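Local coordinates for protein ALKF (Bacillus cereus, PDB 3ZBO) that is of unknown function but is related to the HEAT-like repeat DNA glycosylases and has affinity for branched DNA structures, at residues 11-16 against 63-68. Numbering follows the deposited sequence.
Sequences TVMQEL and YATGNY
Met13 meets Thr65 through the ends of their side chains. Both the sulfur and the terminal methyl of Met13 touch the methyl of Thr65, with Met13 CE 4.1 Å from Thr65 CG2. The same CE lies 4.2 Å from Asn67 ND2, so the thioether end rests against both. The contact is small, about 96 Å² counted over both sides, and is made by van der Waals touch. The backbones stay well apart, with Met13 CA 9.5 Å from Thr65 CA, and the side chains meet between them. Met13 is bent at chi2 and chi3 (-73°), and the last bend brings CE nearer than the sulfur to Asn67.

Thr65 divides its two branches between two tasks. CG2 lies beside its own backbone N and faces the methionine. Thr65 OG1 sits between N and the carbonyl carbon (chi1 63°) and accepts from Asn67 N at 3.0 Å, a nearly straight bond of 163° that makes an ST turn. OG1 also donates a hydrogen bond to Leu62 O in the preceding helix. A type I turn from Tyr63 to Gly66 ends that helix, and Gly66 leaves helical geometry with positive phi. Asn67 then takes the N-cap position of helix 68-77, and its OD1 makes weak hydrogen bonds to the backbone N of Asp69 and Ala70.

Leu62 and Ala70 also touch Met13, so the methionine packs on both helices and their connection. The arrangement sets the N-terminal helix 9-19 against the short connection between helices 56-63 and 68-77, consistent with the largely helical, HEAT-like architecture of the AlkD-related family.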
loop_
_atom_site.group_PDB
_atom_site.type_symbol
_atom_site.label_atom_id
_atom_site.label_comp_id
_atom_site.label_asym_id
_atom_site.label_seq_id
_atom_site.Cartn_x
_atom_site.Cartn_y
_atom_site.Cartn_z
ATOM N N THR A 11 21.633 -11.135 -12.272
ATOM C CA THR A 11 22.463 -10.153 -11.596
ATOM C C THR A 11 21.658 -9.384 -10.532
ATOM O O THR A 11 22.129 -9.175 -9.397
ATOM C CB THR A 11 23.055 -9.164 -12.585
ATOM O OG1 THR A 11 23.867 -9.914 -13.498
ATOM C CG2 THR A 11 23.916 -8.097 -11.908
ATOM N N VAL A 12 20.429 -9.006 -10.849
ATOM C CA VAL A 12 19.622 -8.361 -9.802
ATOM C C VAL A 12 19.348 -9.251 -8.629
ATOM O O VAL A 12 19.428 -8.754 -7.471
ATOM C CB VAL A 12 18.245 -7.886 -10.397
ATOM C CG1 VAL A 12 17.334 -7.311 -9.291
ATOM C CG2 VAL A 12 18.497 -6.846 -11.569
ATOM N N MET A 13 19.014 -10.513 -8.901
ATOM C CA MET A 13 18.757 -11.482 -7.844
ATOM C C MET A 13 20.015 -11.688 -6.996
ATOM O O MET A 13 19.951 -11.761 -5.750
ATOM C CB MET A 13 18.251 -12.782 -8.383
ATOM C CG MET A 13 16.838 -12.761 -9.036
ATOM S SD MET A 13 15.592 -12.193 -7.809
ATOM C CE MET A 13 15.461 -13.594 -6.728
ATOM N N GLN A 14 21.180 -11.723 -7.645
ATOM C CA GLN A 14 22.413 -11.813 -6.804
ATOM C C GLN A 14 22.650 -10.605 -5.926
ATOM O O GLN A 14 23.016 -10.761 -4.707
ATOM C CB GLN A 14 23.618 -12.023 -7.727
ATOM C CG GLN A 14 23.712 -13.469 -8.168
ATOM C CD GLN A 14 24.690 -13.667 -9.312
ATOM O OE1 GLN A 14 25.111 -14.795 -9.554
ATOM N NE2 GLN A 14 25.069 -12.574 -10.022
ATOM N N GLU A 15 22.438 -9.409 -6.472
ATOM C CA GLU A 15 22.665 -8.155 -5.735
ATOM C C GLU A 15 21.668 -8.057 -4.561
ATOM O O GLU A 15 22.025 -7.624 -3.448
ATOM C CB GLU A 15 22.592 -6.946 -6.640
ATOM C CG GLU A 15 23.611 -7.037 -7.827
ATOM C CD GLU A 15 24.031 -5.686 -8.407
ATOM O OE1 GLU A 15 23.407 -4.644 -8.061
ATOM O OE2 GLU A 15 25.013 -5.680 -9.226
ATOM N N LEU A 16 20.413 -8.451 -4.795
ATOM C CA LEU A 16 19.440 -8.386 -3.700
ATOM C C LEU A 16 19.756 -9.380 -2.586
ATOM O O LEU A 16 19.680 -9.064 -1.407
ATOM C CB LEU A 16 18.022 -8.654 -4.253
ATOM C CG LEU A 16 17.424 -7.558 -5.128
ATOM C CD1 LEU A 16 16.011 -8.018 -5.546
ATOM C CD2 LEU A 16 17.325 -6.240 -4.436
ATOM N N TYR A 63 8.903 -10.146 -10.298
ATOM C CA TYR A 63 7.656 -10.373 -9.490
ATOM C C TYR A 63 7.273 -11.854 -9.481
ATOM O O TYR A 63 6.774 -12.402 -8.470
ATOM C CB TYR A 63 6.546 -9.498 -10.098
ATOM C CG TYR A 63 5.422 -9.337 -9.110
ATOM C CD1 TYR A 63 5.477 -8.369 -8.102
ATOM C CD2 TYR A 63 4.298 -10.169 -9.204
ATOM C CE1 TYR A 63 4.410 -8.211 -7.175
ATOM C CE2 TYR A 63 3.267 -10.083 -8.266
ATOM C CZ TYR A 63 3.352 -9.091 -7.261
ATOM O OH TYR A 63 2.308 -8.989 -6.367
ATOM N N ALA A 64 7.610 -12.550 -10.566
ATOM C CA ALA A 64 7.288 -13.966 -10.693
ATOM C C ALA A 64 8.078 -14.858 -9.818
ATOM O O ALA A 64 7.773 -16.084 -9.766
ATOM C CB ALA A 64 7.466 -14.428 -12.205
ATOM N N THR A 65 9.167 -14.338 -9.226
ATOM C CA THR A 65 9.996 -15.175 -8.320
ATOM C C THR A 65 9.195 -15.661 -7.117
ATOM O O THR A 65 9.536 -16.697 -6.524
ATOM C CB THR A 65 11.212 -14.458 -7.809
ATOM O OG1 THR A 65 10.838 -13.356 -7.036
ATOM C CG2 THR A 65 12.129 -14.069 -8.994
ATOM N N GLY A 66 8.225 -14.855 -6.699
ATOM C CA GLY A 66 7.595 -15.110 -5.398
ATOM C C GLY A 66 8.497 -14.814 -4.214
ATOM O O GLY A 66 8.078 -15.134 -3.082
ATOM N N ASN A 67 9.600 -14.119 -4.428
ATOM C CA ASN A 67 10.498 -13.673 -3.379
ATOM C C ASN A 67 10.125 -12.234 -3.043
ATOM O O ASN A 67 10.145 -11.331 -3.890
ATOM C CB ASN A 67 11.932 -13.819 -3.873
ATOM C CG ASN A 67 12.954 -13.241 -2.900
ATOM O OD1 ASN A 67 12.771 -12.175 -2.301
ATOM N ND2 ASN A 67 14.068 -13.952 -2.744
ATOM N N TYR A 68 9.662 -12.012 -1.783
ATOM C CA TYR A 68 9.158 -10.724 -1.419
ATOM C C TYR A 68 10.096 -9.563 -1.811
ATOM O O TYR A 68 9.675 -8.502 -2.302
ATOM C CB TYR A 68 8.862 -10.629 0.112
ATOM C CG TYR A 68 8.485 -9.222 0.537
ATOM C CD1 TYR A 68 7.280 -8.624 0.136
ATOM C CD2 TYR A 68 9.407 -8.415 1.290
ATOM C CE1 TYR A 68 6.969 -7.326 0.458
ATOM C CE2 TYR A 68 9.084 -7.127 1.610
ATOM C CZ TYR A 68 7.856 -6.536 1.227
ATOM O OH TYR A 68 7.517 -5.262 1.502
#